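Local coordinates for outer membrane protein SusF (PDB 4FE9), which binds starch at the outer surface of the bacterial cell through carbohydrate-binding modules, ahead of starch transport into the periplasm for degradation, at residues Asn68-Thr71 with Thr77-Phe80; Ile241-Asp246 with Phe252-Asn257; Val370-Asp375 with Gln456-Asn461; Ala37-Asp42 with Ala93-Val98. All blocks are in the same frame, centred on the assembly; numbering follows the deposited sequence. Where two conformers were deposited one is given.

Contact 1. Residues Asn68-Thr71 with Thr77-Phe80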
loop_
_atom_site.group_PDB
_atom_site.type_symbol
_atom_site.label_atom_id
_atom_site.label_comp_id
_atom_site.label_asym_id
_atom_site.label_seq_id
_atom_site.Cartn_x
_atom_site.Cartn_y
_atom_site.Cartn_z
ATOM N N ASN A 68 24.875 -13.737 -24.961
ATOM C CA ASN A 68 23.471 -13.506 -25.365
ATOM C C ASN A 68 22.728 -12.693 -24.316
ATOM O O ASN A 68 21.801 -11.967 -24.632
ATOM C CB ASN A 68 22.710 -14.857 -25.545
ATOM C CG ASN A 68 23.411 -15.785 -26.469
ATOM O OD1 ASN A 68 23.913 -15.364 -27.518
ATOM N ND2 ASN A 68 23.615 -17.023 -26.020
ATOM N N SER A 69 23.050 -12.901 -23.050
ATOM C CA SER A 69 22.486 -12.017 -22.018
ATOM C C SER A 69 23.260 -12.111 -20.725
ATOM O O SER A 69 23.949 -13.091 -20.506
ATOM C CB SER A 69 21.004 -12.318 -21.792
ATOM O OG SER A 69 20.822 -13.548 -21.132
ATOM N N LEU A 70 23.395 -10.977 -20.044
ATOM C CA LEU A 70 23.957 -10.968 -18.691
ATOM C C LEU A 70 22.983 -10.279 -17.769
ATOM O O LEU A 70 22.641 -9.120 -17.979
ATOM C CB LEU A 70 25.289 -10.238 -18.685
ATOM C CG LEU A 70 26.047 -10.185 -17.352
ATOM C CD1 LEU A 70 27.532 -10.034 -17.564
ATOM C CD2 LEU A 70 25.533 -9.035 -16.546
ATOM N N THR A 71 22.396 -11.023 -16.861
ATOM C CA THR A 71 21.364 -10.449 -16.038
ATOM C C THR A 71 21.764 -10.447 -14.563
ATOM O O THR A 71 22.641 -11.181 -14.168
ATOM C CB THR A 71 20.002 -11.151 -16.247
ATOM O OG1 THR A 71 20.028 -12.436 -15.645
ATOM C CG2 THR A 71 19.706 -11.313 -17.686
ATOM N N THR A 77 19.348 -5.799 -16.512
ATOM C CA THR A 77 20.519 -5.823 -17.359
ATOM C C THR A 77 21.406 -4.636 -17.028
ATOM O O THR A 77 20.996 -3.723 -16.305
ATOM C CB THR A 77 20.140 -5.754 -18.847
ATOM O OG1 THR A 77 19.296 -4.625 -19.050
ATOM C CG2 THR A 77 19.385 -7.043 -19.285
ATOM N N ILE A 78 22.605 -4.660 -17.574
ATOM C CA ILE A 78 23.642 -3.698 -17.291
ATOM C C ILE A 78 24.595 -3.774 -18.493
ATOM O O ILE A 78 24.872 -4.867 -18.986
ATOM C CB ILE A 78 24.457 -4.120 -16.024
ATOM C CG1 ILE A 78 25.530 -3.088 -15.709
ATOM C CG2 ILE A 78 25.141 -5.517 -16.238
ATOM C CD1 ILE A 78 25.972 -3.105 -14.219
ATOM N N PRO A 79 25.070 -2.616 -18.984
ATOM C CA PRO A 79 26.179 -2.599 -19.927
ATOM C C PRO A 79 27.389 -3.404 -19.380
ATOM O O PRO A 79 27.739 -3.269 -18.225
ATOM C CB PRO A 79 26.539 -1.104 -20.023
ATOM C CG PRO A 79 25.276 -0.386 -19.627
ATOM C CD PRO A 79 24.618 -1.261 -18.608
ATOM N N PHE A 80 28.096 -4.109 -20.253
ATOM C CA PHE A 80 29.219 -4.937 -19.798
ATOM C C PHE A 80 30.204 -5.085 -20.909
ATOM O O PHE A 80 29.868 -4.825 -22.075
ATOM C CB PHE A 80 28.725 -6.330 -19.288
ATOM C CG PHE A 80 28.211 -7.235 -20.380
ATOM C CD1 PHE A 80 26.904 -7.097 -20.865
ATOM C CD2 PHE A 80 29.072 -8.155 -21.009
ATOM C CE1 PHE A 80 26.432 -7.917 -21.908
ATOM C CE2 PHE A 80 28.659 -8.874 -22.144
ATOM C CZ PHE A 80 27.331 -8.793 -22.574
HETATM O O HOH W 1 23.233 -6.789 -19.235
#
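Strand 64-72 of the N-terminal beta domain meets the loop that follows it through one residue, Leu70, whose side chain lodges against Ile78 and Phe80. Its two methyl groups divide the work. CD2 of Leu70 lies 3.6 Å from CG2 of Ile78, the two side chains extending alongside one another with the same heading, while CD1 of Leu70 sits over the Phe80 ring, 4.0 Å from its CG. The leucine and the phenylalanine run antiparallel alongside one another, so CB of Leu70 also comes over that face of the ring near its rim, 4.1 Å from CE1 of Phe80. With chi1 at 70°, CG of Phe80 stands between its own backbone N and carbonyl carbon, and this turns the ring back over the leucine; Ile78 O lies at the ring edge, in its plane. The domain belongs to the E-set clan, in keeping with an Ig-like beta fold, and just before Leu70 the strand carries a classic beta bulge, where Asn68 and Ser69 sit opposite the single residue Asn118 of strand 111-122. A water joins the two backbones where they do not bond directly: it donates to Leu70 O at 2.7 Å and accepts from Ile78 N at 2.8 Å. The exposed Thr77, beside it, brings CG2 to 4.1 Å from Leu70 O. The far branch of Ile78 leads away from Leu70, and the isoleucine packs on Leu72, Val90 and Leu95, while Phe80 also touches Val67 and Val90.

Contact 2. Residues Ile241-Asp246 with Phe252-Asn257. With EDO (1,2-ethanediol), chain E.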
loop_
_atom_site.group_PDB
_atom_site.type_symbol
_atom_site.label_atom_id
_atom_site.label_comp_id
_atom_site.label_asym_id
_atom_site.label_seq_id
_atom_site.Cartn_x
_atom_site.Cartn_y
_atom_site.Cartn_z
ATOM N N ILE A 241 -2.556 16.106 -2.082
ATOM C CA ILE A 241 -1.454 15.186 -2.311
ATOM C C ILE A 241 -0.836 14.783 -1.005
ATOM O O ILE A 241 -1.113 15.382 0.034
ATOM C CB ILE A 241 -0.363 15.805 -3.218
ATOM C CG1 ILE A 241 0.258 17.056 -2.580
ATOM C CG2 ILE A 241 -0.918 16.120 -4.578
ATOM C CD1 ILE A 241 1.541 17.461 -3.273
ATOM N N LYS A 242 -0.102 13.675 -1.032
ATOM C CA LYS A 242 0.675 13.247 0.111
ATOM C C LYS A 242 2.105 12.938 -0.333
ATOM O O LYS A 242 2.311 12.199 -1.290
ATOM C CB LYS A 242 0.047 11.995 0.712
ATOM C CG LYS A 242 0.888 11.368 1.805
ATOM C CD LYS A 242 0.342 10.013 2.186
ATOM C CE LYS A 242 -0.193 10.026 3.599
ATOM N NZ LYS A 242 -0.866 8.698 3.912
ATOM N N ILE A 243 3.067 13.580 0.300
ATOM C CA ILE A 243 4.458 13.426 -0.043
ATOM C C ILE A 243 5.091 12.541 1.033
ATOM O O ILE A 243 4.861 12.776 2.212
ATOM C CB ILE A 243 5.171 14.768 -0.013
ATOM C CG1 ILE A 243 4.671 15.668 -1.132
ATOM C CG2 ILE A 243 6.698 14.577 -0.178
ATOM C CD1 ILE A 243 5.207 17.087 -0.991
ATOM N N SER A 244 5.654 11.398 0.623
ATOM C CA SER A 244 6.280 10.468 1.584
ATOM C C SER A 244 7.756 10.366 1.356
ATOM O O SER A 244 8.205 10.263 0.201
ATOM C CB SER A 244 5.661 9.085 1.484
ATOM O OG SER A 244 4.293 9.141 1.824
ATOM N N PHE A 245 8.509 10.287 2.444
ATOM C CA PHE A 245 9.968 10.263 2.383
ATOM C C PHE A 245 10.478 9.163 3.330
ATOM O O PHE A 245 10.179 9.183 4.530
ATOM C CB PHE A 245 10.532 11.622 2.822
ATOM C CG PHE A 245 12.007 11.603 3.112
ATOM C CD1 PHE A 245 12.884 10.904 2.285
ATOM C CD2 PHE A 245 12.519 12.238 4.253
ATOM C CE1 PHE A 245 14.233 10.871 2.543
ATOM C CE2 PHE A 245 13.886 12.231 4.517
ATOM C CZ PHE A 245 14.747 11.503 3.685
ATOM N N ASP A 246 11.114 8.141 2.754
ATOM C CA ASP A 246 11.660 7.013 3.518
ATOM C C ASP A 246 13.134 7.263 3.752
ATOM O O ASP A 246 13.949 7.269 2.804
ATOM C CB ASP A 246 11.430 5.720 2.711
ATOM C CG ASP A 246 11.980 4.469 3.394
ATOM O OD1 ASP A 246 12.907 4.574 4.265
ATOM O OD2 ASP A 246 11.560 3.360 2.956
ATOM N N PHE A 252 11.192 8.552 -2.263
ATOM C CA PHE A 252 10.049 9.420 -2.037
ATOM C C PHE A 252 8.929 8.981 -2.950
ATOM O O PHE A 252 9.180 8.386 -4.013
ATOM C CB PHE A 252 10.432 10.856 -2.320
ATOM C CG PHE A 252 10.568 11.170 -3.793
ATOM C CD1 PHE A 252 11.821 11.152 -4.408
ATOM C CD2 PHE A 252 9.435 11.436 -4.569
ATOM C CE1 PHE A 252 11.950 11.412 -5.784
ATOM C CE2 PHE A 252 9.536 11.674 -5.934
ATOM C CZ PHE A 252 10.793 11.677 -6.552
ATOM N N THR A 253 7.689 9.155 -2.504
ATOM C CA THR A 253 6.553 9.164 -3.422
ATOM C C THR A 253 5.736 10.442 -3.229
ATOM O O THR A 253 5.769 11.059 -2.159
ATOM C CB THR A 253 5.631 7.998 -3.177
ATOM O OG1 THR A 253 5.230 8.021 -1.811
ATOM C CG2 THR A 253 6.341 6.640 -3.521
ATOM N N VAL A 254 5.031 10.837 -4.280
ATOM C CA VAL A 254 3.989 11.825 -4.196
ATOM C C VAL A 254 2.730 11.204 -4.753
ATOM O O VAL A 254 2.710 10.806 -5.918
ATOM C CB VAL A 254 4.335 13.040 -5.031
ATOM C CG1 VAL A 254 3.248 14.111 -4.869
ATOM C CG2 VAL A 254 5.734 13.613 -4.592
ATOM N N LYS A 255 1.678 11.127 -3.931
ATOM C CA LYS A 255 0.491 10.372 -4.270
ATOM C C LYS A 255 -0.770 11.226 -4.145
ATOM O O LYS A 255 -0.786 12.200 -3.415
ATOM C CB LYS A 255 0.387 9.123 -3.385
ATOM C CG LYS A 255 1.442 8.048 -3.789
ATOM C CD LYS A 255 1.712 6.992 -2.696
ATOM C CE LYS A 255 0.446 6.505 -2.067
ATOM N NZ LYS A 255 0.556 5.038 -1.739
ATOM N N ASP A 256 -1.741 10.946 -5.016
ATOM C CA ASP A 256 -3.084 11.541 -4.943
ATOM C C ASP A 256 -3.697 11.226 -3.564
ATOM O O ASP A 256 -3.631 10.084 -3.088
ATOM C CB ASP A 256 -3.917 10.952 -6.101
ATOM C CG ASP A 256 -5.365 11.429 -6.118
ATOM O OD1 ASP A 256 -5.773 12.246 -5.259
ATOM O OD2 ASP A 256 -6.120 10.906 -6.969
ATOM N N ASN A 257 -4.118 12.266 -2.846
ATOM C CA ASN A 257 -4.604 12.068 -1.483
ATOM C C ASN A 257 -6.072 12.460 -1.338
ATOM O O ASN A 257 -6.539 12.760 -0.229
ATOM C CB ASN A 257 -3.731 12.842 -0.485
ATOM C CG ASN A 257 -3.802 12.263 0.929
ATOM O OD1 ASN A 257 -3.924 11.042 1.108
ATOM N ND2 ASN A 257 -3.786 13.147 1.945
HETATM C C1 EDO E . 8.956 6.192 -0.281
HETATM O O1 EDO E . 8.952 4.805 -0.594
HETATM C C2 EDO E . 7.909 6.477 0.777
HETATM O O2 EDO E . 6.652 5.967 0.335
HETATM O O HOH W 2 -3.771 16.066 1.261
HETATM O O HOH W 3 3.093 9.492 -0.731
HETATM O O HOH W 4 -3.943 9.720 3.606
#
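Ser244 and Thr253 face each other with their hydroxyls turned to a shared water: OG of Ser244 lies beside its backbone N, opposite the carbonyl carbon (chi1 -63°), and OG1 of Thr253 stands between its own N and carbonyl carbon (chi1 55°). OG of Ser244 and OG1 of Thr253 each lie 2.8 Å from that water, which also donates to Lys242 O. OG of Ser244 and OG1 of Thr253 are 3.9 Å apart, and the water links them. OG1 of Thr253 further hydrogen-bonds O2 of an ethanediol, probably from the crystallisation liquor, at 3.3 Å. A valine in place of Thr253 would probably leave the water with two anchors instead of three and the diol without its hydroxyl partner. Beneath, Ser244 and Thr253 form an antiparallel hydrogen-bonded pair; Ser244 N reaches Thr253 O at 2.8 Å, nearly straight at 170°. Lys242 and Lys255 make the next such pair. Their amino groups diverge, and Lys255 NZ finds a salt bridge with Asp360 of the second starch-binding module. On the other face Ile243 and Val254 lie alongside each other, CG1 to CG2 4.2 Å, both resting on Phe192, a residue of the glucose site. This beta hairpin lies within an antiparallel sheet: strand 241-246 bonds onward to strand 179-186, and Phe252 carries strand 251-256 across to Asn223 of strand 222-224.

Contact 3. Residues Val370-Asp375 with Gln456-Asn461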
loop_
_atom_site.group_PDB
_atom_site.type_symbol
_atom_site.label_atom_id
_atom_site.label_comp_id
_atom_site.label_asym_id
_atom_site.label_seq_id
_atom_site.Cartn_x
_atom_site.Cartn_y
_atom_site.Cartn_z
ATOM N N VAL A 370 -21.741 -7.726 15.492
ATOM C CA VAL A 370 -22.361 -6.513 16.035
ATOM C C VAL A 370 -22.378 -6.636 17.543
ATOM O O VAL A 370 -22.593 -7.732 18.085
ATOM C CB VAL A 370 -23.786 -6.353 15.521
ATOM C CG1 VAL A 370 -24.464 -5.089 16.127
ATOM C CG2 VAL A 370 -23.796 -6.283 14.061
ATOM N N TYR A 371 -22.061 -5.547 18.232
ATOM C CA TYR A 371 -21.853 -5.605 19.671
ATOM C C TYR A 371 -22.745 -4.635 20.437
ATOM O O TYR A 371 -22.815 -3.438 20.112
ATOM C CB TYR A 371 -20.416 -5.328 20.013
ATOM C CG TYR A 371 -19.431 -6.395 19.559
ATOM C CD1 TYR A 371 -19.084 -7.449 20.406
ATOM C CD2 TYR A 371 -18.699 -6.231 18.369
ATOM C CE1 TYR A 371 -18.071 -8.333 20.068
ATOM C CE2 TYR A 371 -17.710 -7.119 18.013
ATOM C CZ TYR A 371 -17.397 -8.172 18.867
ATOM O OH TYR A 371 -16.422 -9.068 18.511
ATOM N N LEU A 372 -23.299 -5.123 21.546
ATOM C CA LEU A 372 -23.868 -4.270 22.569
ATOM C C LEU A 372 -22.776 -3.611 23.385
ATOM O O LEU A 372 -21.798 -4.257 23.792
ATOM C CB LEU A 372 -24.802 -5.070 23.468
ATOM C CG LEU A 372 -25.797 -4.256 24.296
ATOM C CD1 LEU A 372 -26.859 -3.588 23.374
ATOM C CD2 LEU A 372 -26.475 -5.166 25.354
ATOM N N MET A 373 -22.915 -2.309 23.607
ATOM C CA MET A 373 -21.921 -1.562 24.366
ATOM C C MET A 373 -22.598 -0.760 25.464
ATOM O O MET A 373 -23.734 -0.327 25.314
ATOM C CB MET A 373 -21.150 -0.603 23.447
ATOM C CG MET A 373 -20.514 -1.292 22.261
ATOM S SD MET A 373 -18.996 -2.090 22.766
ATOM C CE MET A 373 -18.014 -0.713 23.396
ATOM N N GLY A 374 -21.842 -0.466 26.501
ATOM C CA GLY A 374 -22.246 0.497 27.492
ATOM C C GLY A 374 -23.079 -0.172 28.553
ATOM O O GLY A 374 -22.784 -1.306 28.977
ATOM N N ASP A 375 -24.087 0.534 29.026
ATOM C CA ASP A 375 -24.559 0.333 30.373
ATOM C C ASP A 375 -25.420 -0.927 30.461
ATOM O O ASP A 375 -25.462 -1.591 31.498
ATOM C CB ASP A 375 -25.346 1.540 30.834
ATOM C CG ASP A 375 -24.448 2.643 31.407
ATOM O OD1 ASP A 375 -23.288 2.343 31.779
ATOM O OD2 ASP A 375 -24.958 3.766 31.627
ATOM N N GLN A 456 -34.793 -6.213 28.251
ATOM C CA GLN A 456 -35.051 -5.867 26.854
ATOM C C GLN A 456 -33.868 -6.294 25.961
ATOM O O GLN A 456 -32.793 -6.611 26.454
ATOM C CB GLN A 456 -35.299 -4.361 26.707
ATOM C CG GLN A 456 -36.667 -3.888 27.141
ATOM C CD GLN A 456 -36.900 -2.409 26.811
ATOM O OE1 GLN A 456 -36.025 -1.567 27.036
ATOM N NE2 GLN A 456 -38.051 -2.106 26.224
ATOM N N LYS A 457 -34.072 -6.244 24.651
ATOM C CA LYS A 457 -32.993 -6.470 23.692
ATOM C C LYS A 457 -33.235 -5.716 22.381
ATOM O O LYS A 457 -34.352 -5.273 22.119
ATOM C CB LYS A 457 -32.792 -7.989 23.441
ATOM C CG LYS A 457 -34.059 -8.776 23.256
ATOM C CD LYS A 457 -33.770 -10.260 22.933
ATOM C CE LYS A 457 -32.941 -10.909 24.009
ATOM N NZ LYS A 457 -33.276 -12.340 24.167
ATOM N N VAL A 458 -32.178 -5.539 21.576
ATOM C CA VAL A 458 -32.292 -4.816 20.272
ATOM C C VAL A 458 -32.566 -5.785 19.115
ATOM O O VAL A 458 -31.929 -6.812 19.031
ATOM C CB VAL A 458 -30.968 -4.030 19.932
ATOM C CG1 VAL A 458 -31.162 -3.192 18.694
ATOM C CG2 VAL A 458 -30.530 -3.183 21.098
ATOM N N TYR A 459 -33.382 -5.362 18.142
ATOM C CA TYR A 459 -33.576 -6.127 16.900
ATOM C C TYR A 459 -33.217 -5.296 15.672
ATOM O O TYR A 459 -33.849 -4.275 15.407
ATOM C CB TYR A 459 -35.044 -6.626 16.774
ATOM C CG TYR A 459 -35.500 -7.517 17.920
ATOM C CD1 TYR A 459 -35.758 -8.874 17.722
ATOM C CD2 TYR A 459 -35.637 -7.009 19.200
ATOM C CE1 TYR A 459 -36.077 -9.698 18.785
ATOM C CE2 TYR A 459 -35.987 -7.814 20.256
ATOM C CZ TYR A 459 -36.231 -9.151 20.042
ATOM O OH TYR A 459 -36.602 -9.925 21.095
ATOM N N LEU A 460 -32.327 -5.828 14.825
ATOM C CA LEU A 460 -31.869 -5.092 13.643
ATOM C C LEU A 460 -32.150 -5.843 12.372
ATOM O O LEU A 460 -31.653 -6.958 12.172
ATOM C CB LEU A 460 -30.366 -4.808 13.728
ATOM C CG LEU A 460 -29.845 -4.159 15.003
ATOM C CD1 LEU A 460 -28.354 -4.364 15.131
ATOM C CD2 LEU A 460 -30.187 -2.686 15.001
ATOM N N ASN A 461 -32.828 -5.189 11.452
ATOM C CA ASN A 461 -32.914 -5.684 10.110
ATOM C C ASN A 461 -32.071 -4.852 9.167
ATOM O O ASN A 461 -32.515 -3.823 8.673
ATOM C CB ASN A 461 -34.369 -5.688 9.646
ATOM C CG ASN A 461 -34.556 -6.409 8.336
ATOM O OD1 ASN A 461 -33.697 -6.352 7.450
ATOM N ND2 ASN A 461 -35.731 -6.996 8.156
#
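No flat group of either segment enters the contact, which is made by aliphatic branches where Val370 meets Leu460 and Leu372 meets Val458. The two tyrosines in the segments, Tyr371 and Tyr459, point elsewhere, the latter to a cation-pi contact with Arg468. Phe431 of strand 430-434 touches both Val370 and Leu460, with Phe401 also on Val370 and Phe391 on Leu460. Val370 and Leu460 reach for each other tip to tip, CG1 of Val370 coming within 4.1 Å of CD1 of Leu460. In the valine, CG1 extends opposite the backbone N (chi1 178°), and this directs that branch at the leucine. Two residues further on from Val370 and, the segments running oppositely, two back from Leu460, CD1 of Leu372 stands 4.3 Å from CG2 of Val458. The backbones remain well apart, with 9.9 Å between CA of Val370 and CA of Leu460, so the side chains alone span the gap. All four residues are buried; Ile414 touches Val370 and Val458, and Ile433 touches Val458 and Leu460. On the side of Leu372 a sodium ion lies about 7 Å from the leucine side chain; Asp389, one of its ligands, is joined to Leu372 by a backbone hydrogen bond. Strand 371-374 pairs with strand 410-415, and strand 458-461 with strands 401-402 and 466-469, so the apolar residues close the core between two sheets, as in the Ig-like beta sandwich of a starch-binding module.

Contact 4. Residues Ala37-Asp42 with Ala93-Val98. With EDO (1,2-ethanediol), chain D.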
loop_
_atom_site.group_PDB
_atom_site.type_symbol
_atom_site.label_atom_id
_atom_site.label_comp_id
_atom_site.label_asym_id
_atom_site.label_seq_id
_atom_site.Cartn_x
_atom_site.Cartn_y
_atom_site.Cartn_z
ATOM N N ALA A 37 34.404 -9.407 -5.698
ATOM C CA ALA A 37 33.234 -10.199 -5.289
ATOM C C ALA A 37 32.472 -9.575 -4.108
ATOM O O ALA A 37 31.293 -9.844 -3.910
ATOM C CB ALA A 37 33.645 -11.659 -4.974
ATOM N N SER A 38 33.125 -8.633 -3.417
ATOM C CA SER A 38 32.581 -8.074 -2.190
ATOM C C SER A 38 32.829 -6.593 -2.150
ATOM O O SER A 38 33.779 -6.145 -1.512
ATOM C CB SER A 38 33.247 -8.719 -0.961
ATOM O OG SER A 38 33.022 -10.104 -0.930
ATOM N N ILE A 39 31.986 -5.824 -2.838
ATOM C CA ILE A 39 32.282 -4.431 -3.114
ATOM C C ILE A 39 31.667 -3.505 -2.020
ATOM O O ILE A 39 30.541 -3.705 -1.598
ATOM C CB ILE A 39 31.693 -4.041 -4.463
ATOM C CG1 ILE A 39 32.403 -4.777 -5.569
ATOM C CG2 ILE A 39 31.763 -2.504 -4.680
ATOM C CD1 ILE A 39 31.567 -4.860 -6.844
ATOM N N VAL A 40 32.478 -2.599 -1.485
ATOM C CA VAL A 40 31.999 -1.594 -0.514
ATOM C C VAL A 40 32.134 -0.224 -1.136
ATOM O O VAL A 40 33.231 0.239 -1.377
ATOM C CB VAL A 40 32.860 -1.644 0.820
ATOM C CG1 VAL A 40 32.495 -0.477 1.743
ATOM C CG2 VAL A 40 32.640 -2.965 1.544
ATOM N N MET A 41 31.028 0.385 -1.495
ATOM C CA MET A 41 31.088 1.561 -2.369
ATOM C C MET A 41 31.862 2.690 -1.663
ATOM O O MET A 41 32.583 3.461 -2.305
ATOM C CB MET A 41 29.683 2.040 -2.741
ATOM C CG MET A 41 28.963 1.155 -3.738
ATOM S SD MET A 41 29.933 0.943 -5.227
ATOM C CE MET A 41 29.936 2.633 -5.856
ATOM N N ASP A 42 31.694 2.798 -0.347
ATOM C CA ASP A 42 32.423 3.832 0.419
ATOM C C ASP A 42 33.894 3.763 0.086
ATOM O O ASP A 42 34.538 4.779 -0.102
ATOM C CB ASP A 42 32.235 3.618 1.914
ATOM C CG ASP A 42 30.949 4.202 2.429
ATOM O OD1 ASP A 42 30.405 5.143 1.801
ATOM O OD2 ASP A 42 30.463 3.718 3.466
ATOM N N ALA A 93 29.832 2.434 -11.170
ATOM C CA ALA A 93 28.685 3.334 -10.924
ATOM C C ALA A 93 27.374 2.702 -11.414
ATOM O O ALA A 93 26.331 2.875 -10.794
ATOM C CB ALA A 93 28.914 4.674 -11.592
ATOM N N GLN A 94 27.418 1.938 -12.510
ATOM C CA GLN A 94 26.164 1.384 -13.035
ATOM C C GLN A 94 25.779 0.121 -12.298
ATOM O O GLN A 94 24.609 -0.171 -12.159
ATOM C CB GLN A 94 26.262 1.096 -14.517
ATOM C CG GLN A 94 26.650 2.295 -15.291
ATOM C CD GLN A 94 26.658 2.048 -16.777
ATOM O OE1 GLN A 94 27.316 1.134 -17.264
ATOM N NE2 GLN A 94 25.969 2.906 -17.516
ATOM N N LEU A 95 26.776 -0.612 -11.791
ATOM C CA LEU A 95 26.497 -1.770 -10.944
ATOM C C LEU A 95 25.816 -1.310 -9.636
ATOM O O LEU A 95 24.822 -1.872 -9.208
ATOM C CB LEU A 95 27.791 -2.511 -10.619
ATOM C CG LEU A 95 27.636 -3.781 -9.756
ATOM C CD1 LEU A 95 26.713 -4.811 -10.421
ATOM C CD2 LEU A 95 29.024 -4.402 -9.520
ATOM N N ASP A 96 26.356 -0.260 -9.060
ATOM C CA ASP A 96 25.784 0.378 -7.865
ATOM C C ASP A 96 24.355 0.861 -8.131
ATOM O O ASP A 96 23.440 0.461 -7.454
ATOM C CB ASP A 96 26.724 1.527 -7.426
ATOM C CG ASP A 96 26.254 2.243 -6.144
ATOM O OD1 ASP A 96 25.658 1.599 -5.250
ATOM O OD2 ASP A 96 26.448 3.474 -6.063
ATOM N N SER A 97 24.155 1.548 -9.257
ATOM C CA SER A 97 22.808 1.959 -9.699
ATOM C C SER A 97 21.860 0.782 -9.854
ATOM O O SER A 97 20.693 0.838 -9.466
ATOM C CB SER A 97 22.895 2.735 -11.031
ATOM O OG SER A 97 23.406 4.031 -10.811
ATOM N N VAL A 98 22.322 -0.261 -10.507
ATOM C CA VAL A 98 21.442 -1.369 -10.764
ATOM C C VAL A 98 21.094 -2.099 -9.447
ATOM O O VAL A 98 19.976 -2.596 -9.274
ATOM C CB VAL A 98 22.062 -2.331 -11.835
ATOM C CG1 VAL A 98 21.338 -3.627 -11.849
ATOM C CG2 VAL A 98 21.986 -1.669 -13.227
HETATM C C1 EDO D . 31.232 0.234 6.085
HETATM O O1 EDO D . 29.996 0.768 6.598
HETATM C C2 EDO D . 31.726 1.126 4.955
HETATM O O2 EDO D . 31.542 2.521 5.303
#
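Ile39 and Leu95 make an apolar, buried half of this contact, whereas Met41 and Asp96 make a half just as close but partly open to solvent. In the buried half CD1 of Ile39 crosses CD2 of Leu95 at 3.7 Å, and Leu140 lies against both side chains, with Leu72 against Leu95. Leu92 touches both Ile39 and Met41. Strand 38-40 here pairs in parallel with strand 128-141 of the N-terminal mixed sheet, and helix 92-102, which follows strand 87-91 directly, lays one side over Leu140. The contact therefore seats the helix against the border of a beta domain whose other elements are nearly all strands. Toward solvent the partners become less alike. Met41 folds back on itself, with chi2 -56° and chi3 -65°, and so lies over one face of the Asp96 carboxylate. CE of Met41 is 3.6 Å from OD2 of Asp96. CG of Met41 lies 3.7 Å from OD1 of Asp96. This is van der Waals contact; the polar mate of the aspartate is one turn on, where OD1 accepts from Gln100 NE2. Replacing Met41 by an alanine would probably strip that carboxylate face of its apolar cover and open a gap between the chain at Met41 and the helix. Beyond, at the exposed end, Asp42 turns from the helix to hydrogen-bond Thr144.

How the contacts relate
From the N terminus, contact 4 opens first: 37-42 waits for helix residues 93-98, closing a loop of about fifty residues. Contact 1, a short closure of 68-71 with 77-80, is nested inside that loop. The two touch, CD1 of Ile78 lying 3.6 Å from Leu95 N, so strand 64-72, its following loop and helix 92-102 are joined in one domain. Contact 2 then closes a hairpin, 241-246 with 252-257, in the first starch-binding module, its centre about 33 Å from that of contact 1. Last comes contact 3, joining the start and end of the third module across 81 residues, its centre about 66 Å from that of contact 1. None cross.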